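Local coordinates for enoyl-CoA hydratase (Geobacillus kaustophilus, PDB 2PPY), which probably catalyses the reversible hydration of enoyl-CoA thioesters in fatty-acid beta-oxidation, as a hexameric member of the crotonase family, at residues 16-24 with 194-205; 6-14 with 33-43. All coordinates share one frame; numbering follows the deposited sequence.

Contact 1. Residues 16-24 with 194-205; sequences EDGIAEIHL and RERTREYARKLA
On one face of the crotonase-fold beta-sheet, strand 19-24 packs against residues 194-205 of a helix through the side chains of Ile19, Glu21 and His23, and the two segments run roughly antiparallel, at 147°. The middle of the contact is a bidentate salt bridge between Glu21 and Arg198. Arg198 meets the carboxylate side-on, NE reaching Glu21 OE2 at 2.7 Å and NH2 reaching Glu21 OE1 at 3.0 Å. Both oxygens use their syn lone pairs, and the carboxylate and guanidinium lie only 8° from coplanar, so the pair of nearly straight bonds fixes the rotation of both groups. The arginine gets there with its chain extended from CG to NE. Glu21 OE1 has a second donor, His23 NE2 at 2.9 Å, which comes from the anti side and somewhat out of the carboxylate plane. Since His23 ND1 is hydrogen-bonded to Asp61, the imidazole is held at both nitrogens. Arg194 brings NH1 to the edge of that ring, 3.6 Å from His23 CE1, its guanidinium turned steeply against the imidazole; its NE is salt-bridged to Glu109 and its NH2 to Asp61, the same carboxylate that holds His23 ND1, so acidic and basic groups alternate here.

Toward the type I' turn of residues 16-19 the chemistry becomes apolar. With CG1 anti to its carbonyl carbon (chi1 -62°), Ile19 reaches along the helix surface: CG1 lies 4.0 Å from Ala205 CB, and CD1 ends 3.7 Å from Ala201 CB.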
loop_
_atom_site.group_PDB
_atom_site.type_symbol
_atom_site.label_atom_id
_atom_site.label_comp_id
_atom_site.label_asym_id
_atom_site.label_seq_id
_atom_site.Cartn_x
_atom_site.Cartn_y
_atom_site.Cartn_z
ATOM N N GLU A 16 28.620 -20.085 -17.903
ATOM C CA GLU A 16 28.819 -20.423 -19.300
ATOM C C GLU A 16 27.719 -19.841 -20.177
ATOM O O GLU A 16 26.537 -19.982 -19.882
ATOM C CB GLU A 16 28.869 -21.947 -19.451
ATOM C CG GLU A 16 29.196 -22.448 -20.845
ATOM C CD GLU A 16 29.425 -23.951 -20.873
ATOM O OE1 GLU A 16 28.506 -24.707 -20.488
ATOM O OE2 GLU A 16 30.528 -24.376 -21.279
ATOM N N ASP A 17 28.130 -19.172 -21.248
ATOM C CA ASP A 17 27.216 -18.564 -22.213
ATOM C C ASP A 17 26.005 -17.828 -21.642
ATOM O O ASP A 17 24.865 -18.090 -22.036
ATOM C CB ASP A 17 26.747 -19.625 -23.212
ATOM C CG ASP A 17 27.877 -20.141 -24.084
ATOM O OD1 ASP A 17 28.481 -19.324 -24.813
ATOM O OD2 ASP A 17 28.160 -21.360 -24.040
ATOM N N GLY A 18 26.253 -16.902 -20.723
ATOM C CA GLY A 18 25.168 -16.130 -20.142
ATOM C C GLY A 18 24.314 -16.829 -19.100
ATOM O O GLY A 18 23.292 -16.289 -18.674
ATOM N N ILE A 19 24.718 -18.025 -18.688
ATOM C CA ILE A 19 23.971 -18.766 -17.678
ATOM C C ILE A 19 24.888 -19.177 -16.535
ATOM O O ILE A 19 26.034 -19.574 -16.753
ATOM C CB ILE A 19 23.335 -20.045 -18.261
ATOM C CG1 ILE A 19 22.334 -19.681 -19.360
ATOM C CG2 ILE A 19 22.645 -20.834 -17.157
ATOM C CD1 ILE A 19 21.757 -20.884 -20.081
ATOM N N ALA A 20 24.383 -19.066 -15.313
ATOM C CA ALA A 20 25.145 -19.457 -14.138
ATOM C C ALA A 20 24.333 -20.509 -13.413
ATOM O O ALA A 20 23.118 -20.375 -13.270
ATOM C CB ALA A 20 25.384 -18.259 -13.226
ATOM N N GLU A 21 24.993 -21.572 -12.976
ATOM C CA GLU A 21 24.299 -22.623 -12.256
ATOM C C GLU A 21 24.889 -22.701 -10.866
ATOM O O GLU A 21 26.097 -22.851 -10.702
ATOM C CB GLU A 21 24.460 -23.979 -12.945
ATOM C CG GLU A 21 24.074 -24.008 -14.407
ATOM C CD GLU A 21 23.924 -25.426 -14.934
ATOM O OE1 GLU A 21 24.597 -26.333 -14.403
ATOM O OE2 GLU A 21 23.141 -25.634 -15.885
ATOM N N ILE A 22 24.030 -22.580 -9.863
ATOM C CA ILE A 22 24.473 -22.662 -8.485
ATOM C C ILE A 22 24.094 -24.057 -8.007
ATOM O O ILE A 22 22.917 -24.343 -7.766
ATOM C CB ILE A 22 23.774 -21.605 -7.605
ATOM C CG1 ILE A 22 23.995 -20.205 -8.189
ATOM C CG2 ILE A 22 24.323 -21.678 -6.188
ATOM C CD1 ILE A 22 23.298 -19.084 -7.417
ATOM N N HIS A 23 25.090 -24.932 -7.902
ATOM C CA HIS A 23 24.842 -26.294 -7.453
ATOM C C HIS A 23 24.997 -26.385 -5.948
ATOM O O HIS A 23 25.995 -25.937 -5.391
ATOM C CB HIS A 23 25.804 -27.269 -8.133
ATOM C CG HIS A 23 25.513 -27.489 -9.583
ATOM N ND1 HIS A 23 25.085 -28.701 -10.083
ATOM C CD2 HIS A 23 25.583 -26.649 -10.644
ATOM C CE1 HIS A 23 24.906 -28.599 -11.387
ATOM N NE2 HIS A 23 25.202 -27.365 -11.753
ATOM N N LEU A 24 23.999 -26.968 -5.296
ATOM C CA LEU A 24 24.020 -27.120 -3.853
ATOM C C LEU A 24 24.503 -28.521 -3.466
ATOM O O LEU A 24 23.975 -29.522 -3.947
ATOM C CB LEU A 24 22.617 -26.886 -3.287
ATOM C CG LEU A 24 21.896 -25.605 -3.732
ATOM C CD1 LEU A 24 20.515 -25.546 -3.088
ATOM C CD2 LEU A 24 22.710 -24.384 -3.345
ATOM N N ARG A 194 16.728 -31.372 -15.709
ATOM C CA ARG A 194 17.872 -30.488 -15.892
ATOM C C ARG A 194 17.996 -30.063 -17.343
ATOM O O ARG A 194 18.283 -28.904 -17.649
ATOM C CB ARG A 194 19.166 -31.183 -15.470
ATOM C CG ARG A 194 19.315 -31.371 -13.985
ATOM C CD ARG A 194 20.764 -31.606 -13.629
ATOM N NE ARG A 194 20.952 -31.702 -12.186
ATOM C CZ ARG A 194 22.137 -31.712 -11.591
ATOM N NH1 ARG A 194 23.247 -31.631 -12.318
ATOM N NH2 ARG A 194 22.212 -31.792 -10.270
ATOM N N GLU A 195 17.780 -31.024 -18.233
ATOM C CA GLU A 195 17.861 -30.797 -19.664
ATOM C C GLU A 195 16.878 -29.719 -20.113
ATOM O O GLU A 195 17.269 -28.729 -20.727
ATOM C CB GLU A 195 17.564 -32.102 -20.407
ATOM C CG GLU A 195 17.804 -32.050 -21.905
ATOM C CD GLU A 195 17.305 -33.299 -22.612
ATOM O OE1 GLU A 195 17.092 -34.325 -21.933
ATOM O OE2 GLU A 195 17.135 -33.256 -23.849
ATOM N N ARG A 196 15.603 -29.910 -19.801
ATOM C CA ARG A 196 14.582 -28.953 -20.205
ATOM C C ARG A 196 14.698 -27.605 -19.488
ATOM O O ARG A 196 14.352 -26.571 -20.054
ATOM C CB ARG A 196 13.196 -29.572 -20.015
ATOM C CG ARG A 196 13.033 -30.871 -20.812
ATOM C CD ARG A 196 11.602 -31.359 -20.846
ATOM N NE ARG A 196 10.715 -30.363 -21.436
ATOM C CZ ARG A 196 9.409 -30.534 -21.599
ATOM N NH1 ARG A 196 8.836 -31.670 -21.222
ATOM N NH2 ARG A 196 8.673 -29.565 -22.128
ATOM N N THR A 197 15.191 -27.612 -18.252
ATOM C CA THR A 197 15.374 -26.362 -17.517
ATOM C C THR A 197 16.467 -25.562 -18.225
ATOM O O THR A 197 16.308 -24.364 -18.477
ATOM C CB THR A 197 15.812 -26.610 -16.053
ATOM O OG1 THR A 197 14.763 -27.283 -15.347
ATOM C CG2 THR A 197 16.116 -25.285 -15.352
ATOM N N ARG A 198 17.574 -26.232 -18.546
ATOM C CA ARG A 198 18.694 -25.588 -19.236
ATOM C C ARG A 198 18.277 -25.096 -20.615
ATOM O O ARG A 198 18.743 -24.055 -21.080
ATOM C CB ARG A 198 19.871 -26.560 -19.372
ATOM C CG ARG A 198 20.716 -26.672 -18.115
ATOM C CD ARG A 198 21.580 -27.918 -18.110
ATOM N NE ARG A 198 22.410 -27.976 -16.912
ATOM C CZ ARG A 198 22.899 -29.098 -16.391
ATOM N NH1 ARG A 198 22.640 -30.267 -16.964
ATOM N NH2 ARG A 198 23.642 -29.051 -15.292
ATOM N N GLU A 199 17.400 -25.854 -21.266
ATOM C CA GLU A 199 16.909 -25.488 -22.590
ATOM C C GLU A 199 16.113 -24.188 -22.500
ATOM O O GLU A 199 16.213 -23.329 -23.374
ATOM C CB GLU A 199 16.031 -26.608 -23.147
ATOM C CG GLU A 199 15.450 -26.332 -24.519
ATOM C CD GLU A 199 14.678 -27.520 -25.065
ATOM O OE1 GLU A 199 15.289 -28.599 -25.223
ATOM O OE2 GLU A 199 13.464 -27.377 -25.332
ATOM N N TYR A 200 15.330 -24.050 -21.432
ATOM C CA TYR A 200 14.524 -22.853 -21.214
ATOM C C TYR A 200 15.448 -21.671 -20.970
ATOM O O TYR A 200 15.270 -20.603 -21.555
ATOM C CB TYR A 200 13.599 -23.066 -20.010
ATOM C CG TYR A 200 12.652 -21.923 -19.703
ATOM C CD1 TYR A 200 13.094 -20.779 -19.036
ATOM C CD2 TYR A 200 11.297 -22.008 -20.033
ATOM C CE1 TYR A 200 12.207 -19.747 -18.697
ATOM C CE2 TYR A 200 10.403 -20.982 -19.702
ATOM C CZ TYR A 200 10.867 -19.857 -19.030
ATOM O OH TYR A 200 9.988 -18.855 -18.671
ATOM N N ALA A 201 16.445 -21.872 -20.113
ATOM C CA ALA A 201 17.404 -20.820 -19.801
ATOM C C ALA A 201 18.181 -20.426 -21.055
ATOM O O ALA A 201 18.443 -19.244 -21.285
ATOM C CB ALA A 201 18.361 -21.285 -18.709
ATOM N N ARG A 202 18.552 -21.414 -21.865
ATOM C CA ARG A 202 19.282 -21.137 -23.094
ATOM C C ARG A 202 18.504 -20.165 -23.975
ATOM O O ARG A 202 19.065 -19.179 -24.459
ATOM C CB ARG A 202 19.560 -22.430 -23.872
ATOM C CG ARG A 202 20.720 -23.260 -23.325
ATOM C CD ARG A 202 21.116 -24.373 -24.295
ATOM N NE ARG A 202 20.159 -25.480 -24.329
ATOM C CZ ARG A 202 20.149 -26.490 -23.462
ATOM N NH1 ARG A 202 21.047 -26.538 -22.488
ATOM N NH2 ARG A 202 19.243 -27.453 -23.570
ATOM N N LYS A 203 17.217 -20.441 -24.179
ATOM C CA LYS A 203 16.377 -19.574 -25.002
ATOM C C LYS A 203 16.352 -18.140 -24.469
ATOM O O LYS A 203 16.368 -17.183 -25.243
ATOM C CB LYS A 203 14.945 -20.114 -25.083
ATOM C CG LYS A 203 14.771 -21.357 -25.955
ATOM C CD LYS A 203 13.289 -21.688 -26.137
ATOM C CE LYS A 203 13.068 -22.856 -27.094
ATOM N NZ LYS A 203 13.578 -24.149 -26.558
ATOM N N LEU A 204 16.305 -17.990 -23.149
ATOM C CA LEU A 204 16.299 -16.657 -22.557
ATOM C C LEU A 204 17.631 -15.969 -22.818
ATOM O O LEU A 204 17.669 -14.830 -23.290
ATOM C CB LEU A 204 16.056 -16.726 -21.043
ATOM C CG LEU A 204 14.658 -17.108 -20.551
ATOM C CD1 LEU A 204 14.620 -17.047 -19.029
ATOM C CD2 LEU A 204 13.629 -16.152 -21.144
ATOM N N ALA A 205 18.722 -16.668 -22.517
ATOM C CA ALA A 205 20.062 -16.121 -22.707
ATOM C C ALA A 205 20.345 -15.740 -24.157
ATOM O O ALA A 205 21.166 -14.865 -24.427
ATOM C CB ALA A 205 21.101 -17.121 -22.222
#

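Contact 2. Residues 6-14 with 33-43; sequences TKKQYLTVF and DLEFYKEFNAA
Tyr10 lies across the first turn of helix 34-48 and touches it from CB to OH. Its CB comes within 3.9 Å of Phe36 CD1, at the edge of that ring. Farther out, the phenol lays one face over the helix backbone, with Phe36 N 4.1 Å above the ring plane near its centre, while Glu39 CD lies at the ring edge, though Glu39 OE1 is too crowded against Tyr10 CB for its position to be trusted. CE2 meets the aliphatic part of Glu35, 3.3 Å from Glu35 CG, and the side chain finishes with OH 3.0 Å from Asp33 OD2. Asp33 is the helix N-cap: chi1 of 54° sets CG between its backbone N and carbonyl carbon, from where OD1 accepts from Phe36 N at 2.8 Å. Lys8, poorly ordered, runs its aliphatic chain past Glu39 from the opposite direction.

Farther along strand 11-14 the contact is apolar. Leu11 CD1 reaches the edge of the Phe40 ring, 3.9 Å from Phe40 CD1, and Val13 CG2 packs on Ala43 CB, also at 3.9 Å. Residues 34-43 run at 10° to strand 11-14 and pack on the N-terminal strands of the sheet, a helix-on-sheet layer of the crotonase fold.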
loop_
_atom_site.group_PDB
_atom_site.type_symbol
_atom_site.label_atom_id
_atom_site.label_comp_id
_atom_site.label_asym_id
_atom_site.label_seq_id
_atom_site.Cartn_x
_atom_site.Cartn_y
_atom_site.Cartn_z
ATOM N N THR A 6 33.883 -22.157 -10.375
ATOM C CA THR A 6 34.412 -21.749 -9.077
ATOM C C THR A 6 33.665 -22.537 -8.002
ATOM O O THR A 6 32.440 -22.656 -8.052
ATOM C CB THR A 6 34.229 -20.230 -8.855
ATOM O OG1 THR A 6 34.746 -19.864 -7.571
ATOM C CG2 THR A 6 32.762 -19.851 -8.941
ATOM N N LYS A 7 34.397 -23.073 -7.029
ATOM C CA LYS A 7 33.774 -23.889 -5.992
ATOM C C LYS A 7 34.095 -23.520 -4.547
ATOM O O LYS A 7 35.110 -22.888 -4.251
ATOM C CB LYS A 7 34.161 -25.353 -6.211
ATOM C CG LYS A 7 34.167 -25.773 -7.670
ATOM C CD LYS A 7 34.986 -27.032 -7.885
ATOM C CE LYS A 7 35.147 -27.328 -9.368
ATOM N NZ LYS A 7 36.082 -28.459 -9.610
ATOM N N LYS A 8 33.199 -23.936 -3.656
ATOM C CA LYS A 8 33.330 -23.736 -2.218
ATOM C C LYS A 8 32.944 -25.075 -1.600
ATOM O O LYS A 8 32.935 -26.087 -2.299
ATOM C CB LYS A 8 32.402 -22.621 -1.726
ATOM C CG LYS A 8 32.910 -21.219 -2.046
ATOM C CD LYS A 8 32.096 -20.146 -1.338
ATOM C CE LYS A 8 32.725 -18.770 -1.516
ATOM N NZ LYS A 8 31.986 -17.707 -0.777
ATOM N N GLN A 9 32.623 -25.102 -0.311
ATOM C CA GLN A 9 32.259 -26.368 0.319
ATOM C C GLN A 9 30.764 -26.657 0.353
ATOM O O GLN A 9 30.357 -27.818 0.348
ATOM C CB GLN A 9 32.826 -26.447 1.739
ATOM C CG GLN A 9 32.617 -25.208 2.586
ATOM C CD GLN A 9 32.992 -25.442 4.039
ATOM O OE1 GLN A 9 33.815 -26.306 4.346
ATOM N NE2 GLN A 9 32.398 -24.665 4.938
ATOM N N TYR A 10 29.948 -25.609 0.382
ATOM C CA TYR A 10 28.498 -25.779 0.431
ATOM C C TYR A 10 27.855 -25.721 -0.947
ATOM O O TYR A 10 26.788 -26.296 -1.170
ATOM C CB TYR A 10 27.869 -24.697 1.308
ATOM C CG TYR A 10 28.222 -24.783 2.771
ATOM C CD1 TYR A 10 27.537 -25.646 3.623
ATOM C CD2 TYR A 10 29.221 -23.981 3.312
ATOM C CE1 TYR A 10 27.836 -25.703 4.983
ATOM C CE2 TYR A 10 29.528 -24.031 4.667
ATOM C CZ TYR A 10 28.833 -24.891 5.497
ATOM O OH TYR A 10 29.129 -24.930 6.839
ATOM N N LEU A 11 28.501 -25.025 -1.874
ATOM C CA LEU A 11 27.946 -24.887 -3.209
ATOM C C LEU A 11 29.016 -24.569 -4.239
ATOM O O LEU A 11 30.120 -24.149 -3.893
ATOM C CB LEU A 11 26.873 -23.785 -3.193
ATOM C CG LEU A 11 27.014 -22.422 -3.897
ATOM C CD1 LEU A 11 25.923 -21.505 -3.354
ATOM C CD2 LEU A 11 28.361 -21.776 -3.650
ATOM N N THR A 12 28.672 -24.763 -5.509
ATOM C CA THR A 12 29.576 -24.482 -6.616
ATOM C C THR A 12 28.843 -23.675 -7.684
ATOM O O THR A 12 27.684 -23.951 -8.000
ATOM C CB THR A 12 30.106 -25.787 -7.250
ATOM O OG1 THR A 12 30.900 -26.493 -6.292
ATOM C CG2 THR A 12 30.954 -25.486 -8.474
ATOM N N VAL A 13 29.519 -22.672 -8.233
ATOM C CA VAL A 13 28.931 -21.836 -9.270
ATOM C C VAL A 13 29.623 -22.095 -10.604
ATOM O O VAL A 13 30.848 -22.041 -10.695
ATOM C CB VAL A 13 29.064 -20.327 -8.932
ATOM C CG1 VAL A 13 28.455 -19.488 -10.047
ATOM C CG2 VAL A 13 28.379 -20.021 -7.613
ATOM N N PHE A 14 28.828 -22.385 -11.628
ATOM C CA PHE A 14 29.337 -22.637 -12.972
ATOM C C PHE A 14 28.808 -21.533 -13.881
ATOM O O PHE A 14 27.615 -21.230 -13.858
ATOM C CB PHE A 14 28.842 -23.990 -13.495
ATOM C CG PHE A 14 29.356 -25.171 -12.724
ATOM C CD1 PHE A 14 30.694 -25.543 -12.801
ATOM C CD2 PHE A 14 28.499 -25.921 -11.924
ATOM C CE1 PHE A 14 31.174 -26.648 -12.093
ATOM C CE2 PHE A 14 28.966 -27.028 -11.212
ATOM C CZ PHE A 14 30.308 -27.390 -11.297
ATOM N N ASP A 33 22.966 -24.006 7.095
ATOM C CA ASP A 33 23.295 -23.241 8.295
ATOM C C ASP A 33 23.594 -21.808 7.850
ATOM O O ASP A 33 23.324 -21.445 6.707
ATOM C CB ASP A 33 24.522 -23.824 9.005
ATOM C CG ASP A 33 25.720 -23.962 8.084
ATOM O OD1 ASP A 33 25.803 -23.227 7.076
ATOM O OD2 ASP A 33 26.593 -24.802 8.377
ATOM N N LEU A 34 24.162 -20.999 8.739
ATOM C CA LEU A 34 24.466 -19.614 8.398
ATOM C C LEU A 34 25.541 -19.513 7.328
ATOM O O LEU A 34 25.431 -18.708 6.407
ATOM C CB LEU A 34 24.904 -18.829 9.644
ATOM C CG LEU A 34 25.306 -17.364 9.406
ATOM C CD1 LEU A 34 24.192 -16.631 8.664
ATOM C CD2 LEU A 34 25.600 -16.682 10.737
ATOM N N GLU A 35 26.582 -20.330 7.448
ATOM C CA GLU A 35 27.672 -20.308 6.486
ATOM C C GLU A 35 27.181 -20.579 5.061
ATOM O O GLU A 35 27.694 -19.997 4.103
ATOM C CB GLU A 35 28.741 -21.329 6.888
ATOM C CG GLU A 35 30.055 -21.182 6.146
ATOM C CD GLU A 35 30.669 -19.801 6.301
ATOM O OE1 GLU A 35 30.827 -19.339 7.454
ATOM O OE2 GLU A 35 30.996 -19.181 5.266
ATOM N N PHE A 36 26.195 -21.459 4.911
ATOM C CA PHE A 36 25.675 -21.742 3.579
ATOM C C PHE A 36 25.117 -20.473 2.957
ATOM O O PHE A 36 25.445 -20.131 1.821
ATOM C CB PHE A 36 24.550 -22.778 3.609
ATOM C CG PHE A 36 23.717 -22.776 2.352
ATOM C CD1 PHE A 36 24.264 -23.184 1.138
ATOM C CD2 PHE A 36 22.406 -22.304 2.368
ATOM C CE1 PHE A 36 23.523 -23.109 -0.048
ATOM C CE2 PHE A 36 21.656 -22.224 1.187
ATOM C CZ PHE A 36 22.216 -22.630 -0.021
ATOM N N TYR A 37 24.257 -19.785 3.704
ATOM C CA TYR A 37 23.648 -18.559 3.208
ATOM C C TYR A 37 24.658 -17.457 2.958
ATOM O O TYR A 37 24.455 -16.615 2.084
ATOM C CB TYR A 37 22.545 -18.090 4.157
ATOM C CG TYR A 37 21.167 -18.439 3.632
ATOM C CD1 TYR A 37 20.625 -17.750 2.545
ATOM C CD2 TYR A 37 20.432 -19.493 4.176
ATOM C CE1 TYR A 37 19.385 -18.100 2.011
ATOM C CE2 TYR A 37 19.189 -19.854 3.648
ATOM C CZ TYR A 37 18.673 -19.151 2.565
ATOM O OH TYR A 37 17.445 -19.490 2.042
ATOM N N LYS A 38 25.754 -17.465 3.711
ATOM C CA LYS A 38 26.789 -16.462 3.507
ATOM C C LYS A 38 27.416 -16.717 2.137
ATOM O O LYS A 38 27.760 -15.779 1.422
ATOM C CB LYS A 38 27.835 -16.541 4.625
ATOM C CG LYS A 38 27.277 -16.109 5.977
ATOM C CD LYS A 38 28.188 -16.459 7.141
ATOM C CE LYS A 38 29.505 -15.717 7.082
ATOM N NZ LYS A 38 30.343 -16.047 8.270
ATOM N N GLU A 39 27.531 -17.990 1.763
ATOM C CA GLU A 39 28.092 -18.346 0.464
ATOM C C GLU A 39 27.080 -18.082 -0.650
ATOM O O GLU A 39 27.441 -17.594 -1.720
ATOM C CB GLU A 39 28.508 -19.820 0.430
ATOM C CG GLU A 39 29.557 -20.216 1.467
ATOM C CD GLU A 39 30.263 -21.515 1.111
ATOM O OE1 GLU A 39 29.575 -22.483 0.730
ATOM O OE2 GLU A 39 31.506 -21.571 1.215
ATOM N N PHE A 40 25.814 -18.407 -0.397
ATOM C CA PHE A 40 24.763 -18.190 -1.389
ATOM C C PHE A 40 24.641 -16.690 -1.671
ATOM O O PHE A 40 24.460 -16.274 -2.820
ATOM C CB PHE A 40 23.422 -18.737 -0.881
ATOM C CG PHE A 40 22.355 -18.808 -1.942
ATOM C CD1 PHE A 40 22.528 -19.607 -3.066
ATOM C CD2 PHE A 40 21.180 -18.075 -1.821
ATOM C CE1 PHE A 40 21.543 -19.683 -4.051
ATOM C CE2 PHE A 40 20.188 -18.143 -2.802
ATOM C CZ PHE A 40 20.374 -18.946 -3.920
ATOM N N ASN A 41 24.747 -15.887 -0.614
ATOM C CA ASN A 41 24.680 -14.433 -0.739
ATOM C C ASN A 41 25.840 -13.924 -1.592
ATOM O O ASN A 41 25.665 -13.048 -2.438
ATOM C CB ASN A 41 24.757 -13.779 0.641
ATOM C CG ASN A 41 24.709 -12.268 0.566
ATOM O OD1 ASN A 41 23.691 -11.685 0.197
ATOM N ND2 ASN A 41 25.817 -11.626 0.902
ATOM N N ALA A 42 27.031 -14.472 -1.359
ATOM C CA ALA A 42 28.219 -14.075 -2.116
ATOM C C ALA A 42 28.060 -14.413 -3.595
ATOM O O ALA A 42 28.478 -13.646 -4.462
ATOM C CB ALA A 42 29.455 -14.765 -1.554
ATOM N N ALA A 43 27.456 -15.565 -3.877
ATOM C CA ALA A 43 27.241 -15.996 -5.255
ATOM C C ALA A 43 26.315 -15.008 -5.955
ATOM O O ALA A 43 26.532 -14.637 -7.111
ATOM C CB ALA A 43 26.631 -17.389 -5.275
#

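Both contacts reach the same mixed sheet through neighbouring antiparallel strands, 11-16 and 19-24, probably hydrogen-bonded, as at His23 N to Thr12 O, 2.8 Å. Strand 19-24 serves two helices: Ile19, Glu21 and His23 face helix 193-205, whereas Ile22 and Leu24 pack on helix 34-48, where Ile22 also touches Leu11. Contact 1 is the more exposed, with two buried residues among ten that touch, against six of twelve in contact 2, although its centre lies closer to the middle of the chain. It relies on a charged network; the larger contact 2 rests mainly on aromatic and aliphatic packing, its polar groups being the Asp33 cap with Tyr10 at the helix start, and Glu39 beside Lys8 a turn later.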